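Local coordinates for protein abietadiene synthase, chloroplastic (Abies grandis, PDB 3S9V) that belongs to the terpene synthase family, as a large, mainly helical chloroplast enzyme built from several all-helical domains, at residues P54-T59 with I105-A110; S230-T235 with N260-H265; E272-V277 with E295-V300; D278-L283 with E461-L466. All coordinates share one frame; numbering follows the deposited sequence.

Interaction 1: residues P54-T59 with I105-A110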
loop_
_atom_site.group_PDB
_atom_site.type_symbol
_atom_site.label_atom_id
_atom_site.label_comp_id
_atom_site.label_asym_id
_atom_site.label_seq_id
_atom_site.Cartn_x
_atom_site.Cartn_y
_atom_site.Cartn_z
ATOM N N PRO A 54 15.774 21.582 -8.044
ATOM C CA PRO A 54 15.516 23.018 -8.073
ATOM C C PRO A 54 14.361 23.327 -9.011
ATOM O O PRO A 54 14.113 22.592 -9.967
ATOM C CB PRO A 54 16.837 23.593 -8.572
ATOM C CG PRO A 54 17.372 22.528 -9.435
ATOM C CD PRO A 54 17.080 21.273 -8.660
ATOM N N SER A 55 13.632 24.392 -8.707
ATOM C CA SER A 55 12.524 24.831 -9.549
ATOM C C SER A 55 12.977 26.131 -10.206
ATOM O O SER A 55 13.004 27.181 -9.566
ATOM C CB SER A 55 11.267 25.086 -8.720
ATOM O OG SER A 55 10.248 25.638 -9.534
ATOM N N ALA A 56 13.362 26.058 -11.474
ATOM C CA ALA A 56 13.820 27.254 -12.155
ATOM C C ALA A 56 12.762 28.348 -12.046
ATOM O O ALA A 56 13.079 29.515 -11.810
ATOM C CB ALA A 56 14.118 26.939 -13.610
ATOM N N TYR A 57 11.503 27.964 -12.196
ATOM C CA TYR A 57 10.396 28.915 -12.125
ATOM C C TYR A 57 10.327 29.646 -10.776
ATOM O O TYR A 57 10.263 30.873 -10.729
ATOM C CB TYR A 57 9.077 28.185 -12.381
ATOM C CG TYR A 57 7.845 28.986 -12.037
ATOM C CD1 TYR A 57 7.338 29.941 -12.917
ATOM C CD2 TYR A 57 7.199 28.802 -10.823
ATOM C CE1 TYR A 57 6.214 30.690 -12.589
ATOM C CE2 TYR A 57 6.085 29.541 -10.487
ATOM C CZ TYR A 57 5.598 30.484 -11.370
ATOM O OH TYR A 57 4.511 31.229 -11.014
ATOM N N ASP A 58 10.331 28.891 -9.684
ATOM C CA ASP A 58 10.259 29.485 -8.353
ATOM C C ASP A 58 11.517 30.268 -8.033
ATOM O O ASP A 58 11.461 31.323 -7.401
ATOM C CB ASP A 58 10.046 28.401 -7.300
ATOM C CG ASP A 58 8.647 27.820 -7.341
ATOM O OD1 ASP A 58 7.801 28.225 -6.511
ATOM O OD2 ASP A 58 8.394 26.965 -8.212
ATOM N N THR A 59 12.654 29.758 -8.480
ATOM C CA THR A 59 13.906 30.438 -8.225
ATOM C C THR A 59 13.873 31.793 -8.905
ATOM O O THR A 59 14.336 32.789 -8.347
ATOM C CB THR A 59 15.076 29.609 -8.743
ATOM O OG1 THR A 59 15.050 28.334 -8.094
ATOM C CG2 THR A 59 16.395 30.297 -8.455
ATOM N N ILE A 105 8.216 26.163 -20.941
ATOM C CA ILE A 105 7.791 27.518 -21.294
ATOM C C ILE A 105 7.459 28.348 -20.062
ATOM O O ILE A 105 7.605 29.568 -20.081
ATOM C CB ILE A 105 6.561 27.533 -22.236
ATOM C CG1 ILE A 105 5.389 26.799 -21.593
ATOM C CG2 ILE A 105 6.925 26.914 -23.566
ATOM C CD1 ILE A 105 4.113 26.893 -22.394
ATOM N N LEU A 106 7.009 27.689 -18.995
ATOM C CA LEU A 106 6.683 28.381 -17.747
ATOM C C LEU A 106 7.971 28.910 -17.131
ATOM O O LEU A 106 8.080 30.090 -16.800
ATOM C CB LEU A 106 6.016 27.423 -16.755
ATOM C CG LEU A 106 5.728 28.000 -15.367
ATOM C CD1 LEU A 106 4.540 28.939 -15.468
ATOM C CD2 LEU A 106 5.425 26.881 -14.371
ATOM N N ALA A 107 8.948 28.025 -16.987
ATOM C CA ALA A 107 10.231 28.401 -16.405
ATOM C C ALA A 107 10.999 29.411 -17.258
ATOM O O ALA A 107 11.602 30.342 -16.724
ATOM C CB ALA A 107 11.093 27.151 -16.180
ATOM N N THR A 108 10.982 29.230 -18.577
ATOM C CA THR A 108 11.711 30.135 -19.463
ATOM C C THR A 108 11.134 31.543 -19.387
ATOM O O THR A 108 11.864 32.520 -19.241
ATOM C CB THR A 108 11.679 29.650 -20.938
ATOM O OG1 THR A 108 12.164 28.300 -21.018
ATOM C CG2 THR A 108 12.570 30.533 -21.799
ATOM N N LEU A 109 9.816 31.651 -19.479
ATOM C CA LEU A 109 9.186 32.959 -19.407
ATOM C C LEU A 109 9.569 33.615 -18.079
ATOM O O LEU A 109 10.013 34.760 -18.052
ATOM C CB LEU A 109 7.666 32.816 -19.516
ATOM C CG LEU A 109 6.861 34.112 -19.468
ATOM C CD1 LEU A 109 7.388 35.084 -20.511
ATOM C CD2 LEU A 109 5.395 33.810 -19.708
ATOM N N ALA A 110 9.406 32.876 -16.981
ATOM C CA ALA A 110 9.743 33.394 -15.660
ATOM C C ALA A 110 11.201 33.861 -15.558
ATOM O O ALA A 110 11.476 34.910 -14.984
ATOM C CB ALA A 110 9.466 32.343 -14.608
#

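Interaction 2: residues S230-T235 with N260-H265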
loop_
_atom_site.group_PDB
_atom_site.type_symbol
_atom_site.label_atom_id
_atom_site.label_comp_id
_atom_site.label_asym_id
_atom_site.label_seq_id
_atom_site.Cartn_x
_atom_site.Cartn_y
_atom_site.Cartn_z
ATOM N N SER A 230 3.194 26.612 1.199
ATOM C CA SER A 230 4.525 26.074 0.936
ATOM C C SER A 230 5.188 26.460 -0.376
ATOM O O SER A 230 6.265 25.950 -0.692
ATOM C CB SER A 230 4.510 24.549 1.058
ATOM O OG SER A 230 3.991 23.937 -0.104
ATOM N N SER A 231 4.569 27.367 -1.127
ATOM C CA SER A 231 5.118 27.797 -2.414
ATOM C C SER A 231 6.076 28.990 -2.322
ATOM O O SER A 231 5.691 30.076 -1.896
ATOM C CB SER A 231 3.968 28.140 -3.364
ATOM O OG SER A 231 4.443 28.771 -4.537
ATOM N N PRO A 232 7.344 28.805 -2.726
ATOM C CA PRO A 232 8.336 29.888 -2.679
ATOM C C PRO A 232 7.990 31.080 -3.577
ATOM O O PRO A 232 8.142 32.233 -3.173
ATOM C CB PRO A 232 9.614 29.192 -3.129
ATOM C CG PRO A 232 9.418 27.805 -2.625
ATOM C CD PRO A 232 8.002 27.527 -3.040
ATOM N N ALA A 233 7.546 30.809 -4.802
ATOM C CA ALA A 233 7.194 31.885 -5.720
ATOM C C ALA A 233 5.993 32.654 -5.167
ATOM O O ALA A 233 5.936 33.881 -5.234
ATOM C CB ALA A 233 6.868 31.323 -7.103
ATOM N N SER A 234 5.042 31.922 -4.606
ATOM C CA SER A 234 3.848 32.537 -4.049
ATOM C C SER A 234 4.225 33.422 -2.865
ATOM O O SER A 234 3.719 34.529 -2.709
ATOM C CB SER A 234 2.865 31.449 -3.607
ATOM O OG SER A 234 1.551 31.966 -3.496
ATOM N N THR A 235 5.128 32.922 -2.032
ATOM C CA THR A 235 5.583 33.660 -0.864
ATOM C C THR A 235 6.407 34.875 -1.273
ATOM O O THR A 235 6.326 35.927 -0.641
ATOM C CB THR A 235 6.437 32.769 0.035
ATOM O OG1 THR A 235 5.660 31.642 0.452
ATOM C CG2 THR A 235 6.913 33.546 1.262
ATOM N N ASN A 260 21.466 28.222 -3.218
ATOM C CA ASN A 260 21.290 29.224 -4.269
ATOM C C ASN A 260 20.053 29.061 -5.155
ATOM O O ASN A 260 19.955 29.688 -6.207
ATOM C CB ASN A 260 22.544 29.257 -5.143
ATOM C CG ASN A 260 22.803 27.932 -5.843
ATOM O OD1 ASN A 260 22.178 26.915 -5.521
ATOM N ND2 ASN A 260 23.729 27.935 -6.804
ATOM N N HIS A 261 19.113 28.221 -4.729
ATOM C CA HIS A 261 17.882 28.007 -5.484
ATOM C C HIS A 261 16.791 27.458 -4.561
ATOM O O HIS A 261 17.048 27.154 -3.396
ATOM C CB HIS A 261 18.116 27.020 -6.630
ATOM C CG HIS A 261 18.522 25.653 -6.171
ATOM N ND1 HIS A 261 19.833 25.305 -5.931
ATOM C CD2 HIS A 261 17.779 24.567 -5.846
ATOM C CE1 HIS A 261 19.882 24.065 -5.476
ATOM N NE2 HIS A 261 18.648 23.596 -5.415
ATOM N N VAL A 262 15.578 27.331 -5.090
ATOM C CA VAL A 262 14.457 26.802 -4.323
ATOM C C VAL A 262 13.612 25.823 -5.136
ATOM O O VAL A 262 13.662 25.821 -6.370
ATOM C CB VAL A 262 13.522 27.927 -3.862
ATOM C CG1 VAL A 262 14.300 28.977 -3.102
ATOM C CG2 VAL A 262 12.832 28.533 -5.059
ATOM N N PRO A 263 12.846 24.954 -4.449
ATOM C CA PRO A 263 11.962 23.964 -5.099
ATOM C C PRO A 263 10.593 24.639 -5.338
ATOM O O PRO A 263 10.443 25.837 -5.077
ATOM C CB PRO A 263 11.872 22.850 -4.064
ATOM C CG PRO A 263 11.919 23.629 -2.758
ATOM C CD PRO A 263 13.020 24.644 -3.015
ATOM N N CYS A 264 9.598 23.898 -5.819
ATOM C CA CYS A 264 8.293 24.515 -6.052
ATOM C C CYS A 264 7.362 24.404 -4.843
ATOM O O CYS A 264 6.212 24.842 -4.891
ATOM C CB CYS A 264 7.618 23.941 -7.309
ATOM S SG CYS A 264 7.303 22.180 -7.300
ATOM N N HIS A 265 7.879 23.827 -3.761
ATOM C CA HIS A 265 7.144 23.681 -2.503
ATOM C C HIS A 265 8.054 23.031 -1.471
ATOM O O HIS A 265 8.823 22.118 -1.783
ATOM C CB HIS A 265 5.864 22.865 -2.699
ATOM C CG HIS A 265 6.039 21.664 -3.573
ATOM N ND1 HIS A 265 5.004 21.124 -4.303
ATOM C CD2 HIS A 265 7.130 20.910 -3.851
ATOM C CE1 HIS A 265 5.448 20.091 -4.997
ATOM N NE2 HIS A 265 6.736 19.940 -4.740
HETATM O O HOH W 1 5.303 27.289 -6.394
#

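Interaction 3: residues E272-V277 with E295-V300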
loop_
_atom_site.group_PDB
_atom_site.type_symbol
_atom_site.label_atom_id
_atom_site.label_comp_id
_atom_site.label_asym_id
_atom_site.label_seq_id
_atom_site.Cartn_x
_atom_site.Cartn_y
_atom_site.Cartn_z
ATOM N N GLU A 272 7.847 12.828 2.147
ATOM C CA GLU A 272 9.029 12.016 1.878
ATOM C C GLU A 272 9.148 10.767 2.752
ATOM O O GLU A 272 9.432 9.674 2.252
ATOM C CB GLU A 272 10.292 12.864 2.027
ATOM C CG GLU A 272 11.562 12.092 1.750
ATOM C CD GLU A 272 12.769 12.988 1.587
ATOM O OE1 GLU A 272 13.303 13.496 2.602
ATOM O OE2 GLU A 272 13.178 13.192 0.430
ATOM N N ARG A 273 8.929 10.922 4.054
ATOM C CA ARG A 273 9.027 9.787 4.967
ATOM C C ARG A 273 7.965 8.718 4.741
ATOM O O ARG A 273 8.282 7.528 4.716
ATOM C CB ARG A 273 8.979 10.267 6.419
ATOM C CG ARG A 273 10.277 10.924 6.897
ATOM C CD ARG A 273 10.132 11.453 8.312
ATOM N NE ARG A 273 11.388 11.976 8.849
ATOM C CZ ARG A 273 11.963 13.107 8.451
ATOM N NH1 ARG A 273 11.396 13.852 7.508
ATOM N NH2 ARG A 273 13.107 13.489 8.993
ATOM N N LEU A 274 6.713 9.137 4.567
ATOM C CA LEU A 274 5.617 8.192 4.356
ATOM C C LEU A 274 5.725 7.414 3.049
ATOM O O LEU A 274 5.439 6.207 3.002
ATOM C CB LEU A 274 4.265 8.917 4.414
ATOM C CG LEU A 274 3.821 9.409 5.798
ATOM C CD1 LEU A 274 2.627 10.312 5.633
ATOM C CD2 LEU A 274 3.482 8.227 6.722
ATOM N N TRP A 275 6.137 8.105 1.990
ATOM C CA TRP A 275 6.269 7.473 0.686
ATOM C C TRP A 275 7.491 6.543 0.616
ATOM O O TRP A 275 7.458 5.504 -0.040
ATOM C CB TRP A 275 6.332 8.548 -0.403
ATOM C CG TRP A 275 5.017 8.792 -1.077
ATOM C CD1 TRP A 275 4.698 8.491 -2.365
ATOM C CD2 TRP A 275 3.823 9.333 -0.485
ATOM N NE1 TRP A 275 3.383 8.799 -2.617
ATOM C CE2 TRP A 275 2.822 9.317 -1.480
ATOM C CE3 TRP A 275 3.504 9.824 0.787
ATOM C CZ2 TRP A 275 1.519 9.773 -1.246
ATOM C CZ3 TRP A 275 2.204 10.280 1.024
ATOM C CH2 TRP A 275 1.229 10.250 0.009
ATOM N N ALA A 276 8.564 6.909 1.301
ATOM C CA ALA A 276 9.760 6.075 1.304
ATOM C C ALA A 276 9.445 4.758 2.001
ATOM O O ALA A 276 9.815 3.677 1.523
ATOM C CB ALA A 276 10.900 6.794 2.023
ATOM N N VAL A 277 8.755 4.860 3.136
ATOM C CA VAL A 277 8.372 3.690 3.926
ATOM C C VAL A 277 7.401 2.791 3.171
ATOM O O VAL A 277 7.529 1.563 3.183
ATOM C CB VAL A 277 7.701 4.118 5.258
ATOM C CG1 VAL A 277 6.982 2.929 5.904
ATOM C CG2 VAL A 277 8.747 4.687 6.207
ATOM N N GLU A 295 12.324 5.111 13.065
ATOM C CA GLU A 295 12.739 6.494 13.260
ATOM C C GLU A 295 11.925 7.468 12.393
ATOM O O GLU A 295 11.597 8.568 12.821
ATOM C CB GLU A 295 14.233 6.633 12.943
ATOM C CG GLU A 295 14.949 7.733 13.719
ATOM C CD GLU A 295 16.456 7.753 13.464
ATOM O OE1 GLU A 295 16.881 8.154 12.355
ATOM O OE2 GLU A 295 17.216 7.360 14.376
ATOM N N ALA A 296 11.598 7.051 11.178
ATOM C CA ALA A 296 10.838 7.884 10.259
ATOM C C ALA A 296 9.377 8.034 10.676
ATOM O O ALA A 296 8.811 9.125 10.591
ATOM C CB ALA A 296 10.927 7.303 8.852
ATOM N N LEU A 297 8.762 6.939 11.116
ATOM C CA LEU A 297 7.366 6.970 11.542
ATOM C C LEU A 297 7.167 7.704 12.871
ATOM O O LEU A 297 6.122 8.330 13.078
ATOM C CB LEU A 297 6.797 5.548 11.628
ATOM C CG LEU A 297 6.684 4.808 10.285
ATOM C CD1 LEU A 297 6.114 3.427 10.524
ATOM C CD2 LEU A 297 5.779 5.585 9.314
ATOM N N ASP A 298 8.148 7.624 13.773
ATOM C CA ASP A 298 8.057 8.337 15.051
ATOM C C ASP A 298 7.976 9.836 14.732
ATOM O O ASP A 298 7.211 10.583 15.345
ATOM C CB ASP A 298 9.298 8.094 15.927
ATOM C CG ASP A 298 9.279 6.743 16.629
ATOM O OD1 ASP A 298 8.182 6.170 16.820
ATOM O OD2 ASP A 298 10.371 6.265 17.016
ATOM N N TYR A 299 8.781 10.256 13.762
ATOM C CA TYR A 299 8.824 11.643 13.336
ATOM C C TYR A 299 7.465 12.068 12.800
ATOM O O TYR A 299 6.910 13.079 13.232
ATOM C CB TYR A 299 9.884 11.823 12.250
ATOM C CG TYR A 299 9.984 13.238 11.719
ATOM C CD1 TYR A 299 10.863 14.161 12.288
ATOM C CD2 TYR A 299 9.189 13.656 10.644
ATOM C CE1 TYR A 299 10.951 15.471 11.794
ATOM C CE2 TYR A 299 9.266 14.954 10.148
ATOM C CZ TYR A 299 10.149 15.856 10.725
ATOM O OH TYR A 299 10.240 17.133 10.213
ATOM N N VAL A 300 6.926 11.292 11.861
ATOM C CA VAL A 300 5.629 11.622 11.287
ATOM C C VAL A 300 4.533 11.671 12.340
ATOM O O VAL A 300 3.691 12.570 12.325
ATOM C CB VAL A 300 5.224 10.616 10.196
ATOM C CG1 VAL A 300 3.810 10.937 9.679
ATOM C CG2 VAL A 300 6.236 10.672 9.050
#

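Interaction 4: residues D278-L283 with E461-L466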
loop_
_atom_site.group_PDB
_atom_site.type_symbol
_atom_site.label_atom_id
_atom_site.label_comp_id
_atom_site.label_asym_id
_atom_site.label_seq_id
_atom_site.Cartn_x
_atom_site.Cartn_y
_atom_site.Cartn_z
ATOM N N ASP A 278 6.421 3.410 2.525
ATOM C CA ASP A 278 5.413 2.667 1.775
ATOM C C ASP A 278 6.085 1.977 0.594
ATOM O O ASP A 278 5.741 0.854 0.245
ATOM C CB ASP A 278 4.306 3.618 1.287
ATOM C CG ASP A 278 3.141 2.881 0.651
ATOM O OD1 ASP A 278 2.591 1.964 1.296
ATOM O OD2 ASP A 278 2.768 3.220 -0.489
ATOM N N THR A 279 7.060 2.653 -0.001
ATOM C CA THR A 279 7.789 2.107 -1.141
ATOM C C THR A 279 8.548 0.837 -0.791
ATOM O O THR A 279 8.432 -0.163 -1.491
ATOM C CB THR A 279 8.789 3.139 -1.708
ATOM O OG1 THR A 279 8.067 4.287 -2.159
ATOM C CG2 THR A 279 9.572 2.554 -2.880
ATOM N N VAL A 280 9.330 0.875 0.286
ATOM C CA VAL A 280 10.096 -0.305 0.691
ATOM C C VAL A 280 9.189 -1.428 1.215
ATOM O O VAL A 280 9.540 -2.612 1.132
ATOM C CB VAL A 280 11.159 0.044 1.755
ATOM C CG1 VAL A 280 12.171 1.014 1.176
ATOM C CG2 VAL A 280 10.503 0.634 2.985
ATOM N N GLU A 281 8.023 -1.069 1.751
ATOM C CA GLU A 281 7.107 -2.102 2.225
ATOM C C GLU A 281 6.454 -2.786 1.025
ATOM O O GLU A 281 6.449 -4.012 0.945
ATOM C CB GLU A 281 6.031 -1.517 3.142
ATOM C CG GLU A 281 6.577 -0.977 4.459
ATOM C CD GLU A 281 5.483 -0.591 5.441
ATOM O OE1 GLU A 281 4.561 0.161 5.048
ATOM O OE2 GLU A 281 5.553 -1.034 6.610
ATOM N N ARG A 282 5.929 -1.992 0.092
ATOM C CA ARG A 282 5.274 -2.518 -1.113
ATOM C C ARG A 282 6.219 -3.334 -1.998
ATOM O O ARG A 282 5.781 -4.246 -2.701
ATOM C CB ARG A 282 4.690 -1.383 -1.956
ATOM C CG ARG A 282 3.578 -0.608 -1.297
ATOM C CD ARG A 282 3.098 0.510 -2.212
ATOM N NE ARG A 282 2.193 0.049 -3.262
ATOM C CZ ARG A 282 1.714 0.833 -4.224
ATOM N NH1 ARG A 282 2.065 2.109 -4.272
ATOM N NH2 ARG A 282 0.854 0.355 -5.116
ATOM N N LEU A 283 7.505 -2.984 -1.983
ATOM C CA LEU A 283 8.497 -3.709 -2.772
ATOM C C LEU A 283 8.965 -4.967 -2.037
ATOM O O LEU A 283 9.736 -5.754 -2.577
ATOM C CB LEU A 283 9.702 -2.818 -3.086
ATOM C CG LEU A 283 9.518 -1.758 -4.173
ATOM C CD1 LEU A 283 10.798 -0.938 -4.289
ATOM C CD2 LEU A 283 9.186 -2.425 -5.510
ATOM N N GLU A 461 16.361 4.059 -8.375
ATOM C CA GLU A 461 16.761 2.793 -8.979
ATOM C C GLU A 461 17.225 1.772 -7.935
ATOM O O GLU A 461 17.091 0.566 -8.134
ATOM C CB GLU A 461 17.898 3.032 -9.974
ATOM C CG GLU A 461 17.526 3.879 -11.179
ATOM C CD GLU A 461 16.880 3.071 -12.284
ATOM O OE1 GLU A 461 16.575 3.657 -13.346
ATOM O OE2 GLU A 461 16.681 1.850 -12.094
ATOM N N LYS A 462 17.771 2.256 -6.827
ATOM C CA LYS A 462 18.272 1.370 -5.783
ATOM C C LYS A 462 17.210 0.553 -5.049
ATOM O O LYS A 462 17.465 -0.592 -4.678
ATOM C CB LYS A 462 19.120 2.170 -4.791
ATOM C CG LYS A 462 20.384 2.703 -5.434
ATOM C CD LYS A 462 21.274 3.454 -4.465
ATOM C CE LYS A 462 22.560 3.881 -5.168
ATOM N NZ LYS A 462 23.411 4.760 -4.318
ATOM N N TYR A 463 16.027 1.125 -4.834
ATOM C CA TYR A 463 14.965 0.388 -4.165
ATOM C C TYR A 463 14.590 -0.798 -5.050
ATOM O O TYR A 463 14.509 -1.932 -4.587
ATOM C CB TYR A 463 13.709 1.252 -3.971
ATOM C CG TYR A 463 13.821 2.394 -2.984
ATOM C CD1 TYR A 463 14.527 2.251 -1.792
ATOM C CD2 TYR A 463 13.154 3.597 -3.213
ATOM C CE1 TYR A 463 14.565 3.275 -0.848
ATOM C CE2 TYR A 463 13.180 4.629 -2.277
ATOM C CZ TYR A 463 13.889 4.463 -1.096
ATOM O OH TYR A 463 13.928 5.481 -0.165
ATOM N N LEU A 464 14.358 -0.517 -6.330
ATOM C CA LEU A 464 13.960 -1.534 -7.293
ATOM C C LEU A 464 15.034 -2.591 -7.520
ATOM O O LEU A 464 14.731 -3.779 -7.652
ATOM C CB LEU A 464 13.595 -0.883 -8.631
ATOM C CG LEU A 464 13.033 -1.865 -9.663
ATOM C CD1 LEU A 464 11.851 -2.628 -9.060
ATOM C CD2 LEU A 464 12.612 -1.121 -10.911
ATOM N N GLU A 465 16.287 -2.160 -7.574
ATOM C CA GLU A 465 17.384 -3.088 -7.777
ATOM C C GLU A 465 17.409 -4.071 -6.612
ATOM O O GLU A 465 17.536 -5.279 -6.808
ATOM C CB GLU A 465 18.709 -2.328 -7.846
ATOM C CG GLU A 465 19.920 -3.206 -8.101
ATOM C CD GLU A 465 21.206 -2.408 -8.216
ATOM O OE1 GLU A 465 22.260 -3.024 -8.486
ATOM O OE2 GLU A 465 21.161 -1.170 -8.039
ATOM N N LEU A 466 17.277 -3.550 -5.397
ATOM C CA LEU A 466 17.291 -4.404 -4.218
ATOM C C LEU A 466 16.068 -5.316 -4.161
ATOM O O LEU A 466 16.181 -6.480 -3.789
ATOM C CB LEU A 466 17.352 -3.558 -2.951
ATOM C CG LEU A 466 17.313 -4.346 -1.649
ATOM C CD1 LEU A 466 18.497 -5.313 -1.596
ATOM C CD2 LEU A 466 17.347 -3.377 -0.477
#

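Interaction 1: residues P54-T59 with I105-A110
Y57 and L106 both hold CG anti to the backbone N (chi1 167° and 175°), which swings the phenol ring and the isobutyl group into the same gap between helices 56-62 and 101-117. L106 comes in over one face of the ring, with its CD2 in a CH-pi contact 4.1 Å from the Y57 ring centroid and displaced toward the rim. Its branch point is tighter still, L106 CG lying 3.5 Å from Y57 CD1. One turn further on, A110 leans in at a slant and puts its CB 3.6 Å from that same Y57 CD1. Beside the ring the backbones come close over small side chains, A56 CB meeting A107 CB at 4.0 Å. D58 OD2 lies in the plane of the Y57 ring at its edge, and there it takes a 2.6 Å bond from S55 OG, the N-cap residue, on its anti lone pair. W61 meets the Y57 ring edge-to-face, and V154 and M158 of helix 151-164 also touch it. Across the two segments everything is apolar, with alanines allowing the close approach; the polar tip of the ring, Y57 OH, is satisfied by the carboxylate of E207, which anchors it.

Interaction 2: residues S230-T235 with N260-H265
S231, whose CA rests against C264 O, has its carbonyl oxygen gripped twice by T235: T235 OG1 is 2.8 Å from S231 O, on one face of the carbonyl plane, and T235 N reaches the same oxygen from the opposite face. S231 is also the N-cap of helix 232-242, its OG accepting from S234 N at 3.2 Å. A water that accepts from S231 OG donates to C264 O at 3.0 Å and so carries the contact across. Next to it P232, which has no N-H, turns its ring into the loop: CG sits 3.3 Å from P263 O, while P232 CB touches V262 CG2 at 3.8 Å. One residue before S231, S230 O receives the hydrogen of H265 CA, a CA-H...O contact of 3.0 Å with 152° at the hydrogen. H265 CB stands against S230 OG, which W311 NE1 holds, and chi1 of 43° takes the imidazole off away from S230, to where C264 SG lies over the ring centre. At the helix start the N-H groups of A233 and S234 are satisfied by D58 OD1 and S231 OG, while the contact with the loop rests on close carbon-to-oxygen fit and a bridging water.

Interaction 3: residues E272-V277 with E295-V300
R273 is the large projection here, and the hollow that takes it is formed by A296, Y299 and V300 on the facing helix. Helices 269-282 and 290-301 run roughly antiparallel, the short segments at 142° with their axes 9.5 Å apart. From its CB, which touches V300 CG2 at 3.8 Å, the arginine chain runs extended across the low spot made by A296, and its CD passes 3.5 Å from A296 O. Y299, with CG anti to its backbone N, stands up beside this path like a wall. The guanidinium lies flat on that wall, its centre 3.7 Å from the centre of the Y299 ring and the planes only 18° apart. Toward the other side of the interface the relief is gentler. V300 is a two-pronged bump: while CG2 abuts R273, its CG1 meets L274 CD2 at 4.0 Å. V277, a turn beyond R273, sends CG2 to within 4.3 Å of A296 CB, and the tip of L297 rests over the groove between L274 and V277, with its CD2 4.4 Å from V277 CG2. F44 of helix 29-46 and I329 of helix 320-332 extend this apolar seam, touching V277 and L297 respectively. The stacked pair is tied down at its polar ends: R273 NH1 bonds to G48 O and D269 O, and Y299 OH to D269 OD1. The face-on approach is a cation-pi interaction, and the electron-rich phenol would help offset the cost of burying the arginine's charge, with the nearby carbonyls and D269 probably contributing as well.

Interaction 4: residues D278-L283 with E461-L466
The Y463 ring is the flat group of this contact, and T279 and V280 both come to it obliquely from the same side of the ring plane. T279 CG2 lies 3.7 Å from Y463 CD2; at the opposite rim V280 CG1 comes to 3.9 Å from Y463 CE1. T279 presents its methyl because chi1 of -61° puts OG1 beside the backbone N and CG2 anti to it, and OG1 turns back to its own helix and bonds W275 O. The ring's far end is held in its turn, Y463 OH bonding Y457 O. L283, one turn on from T279, packs at the root of the tyrosine, its CD1 3.7 Å from Y463 CB and 4.1 Å from L464 N. L464 starts out away from the partner helix, yet its branches bend back, and CD1 reaches L283 CD2 at 4.4 Å. With the nearest CA atoms, those of V280 and Y463, 6.9 Å apart, the backbones stay apart and the contact is made largely by side chains. I40 and M43 of helix 29-46 also touch Y463, and K462 and E465 make salt bridges to E39 and R32 of that same helix. The contact joins helix 269-282, from the region matching the N-terminal terpene synthase family, to the start of the long helix 461-491, consistent with the packed all-helical domains of plant terpene synthases.

Overall arrangement
The four contacts form two pairs. Interactions 1 and 2 are neighbours, centres 11 Å apart: S55 N probably bonds V262 O at 2.7 Å, and D58 OD1 probably takes A233 N at 3.1 Å, so the starts of helices 56-62 and 232-242 are tied to each other and to the 260-265 loop. Interactions 3 and 4 share helix 269-282, which offers successive turns to helices 290-301 and 461-491; their centres are 15 Å apart, and A276 CB touches Y463 OH at 4.0 Å. Between the pairs nothing touches; interactions 2 and 3 come nearest, their closest atoms about 10 Å apart, with helix 269-282 following soon after the loop of interaction 2.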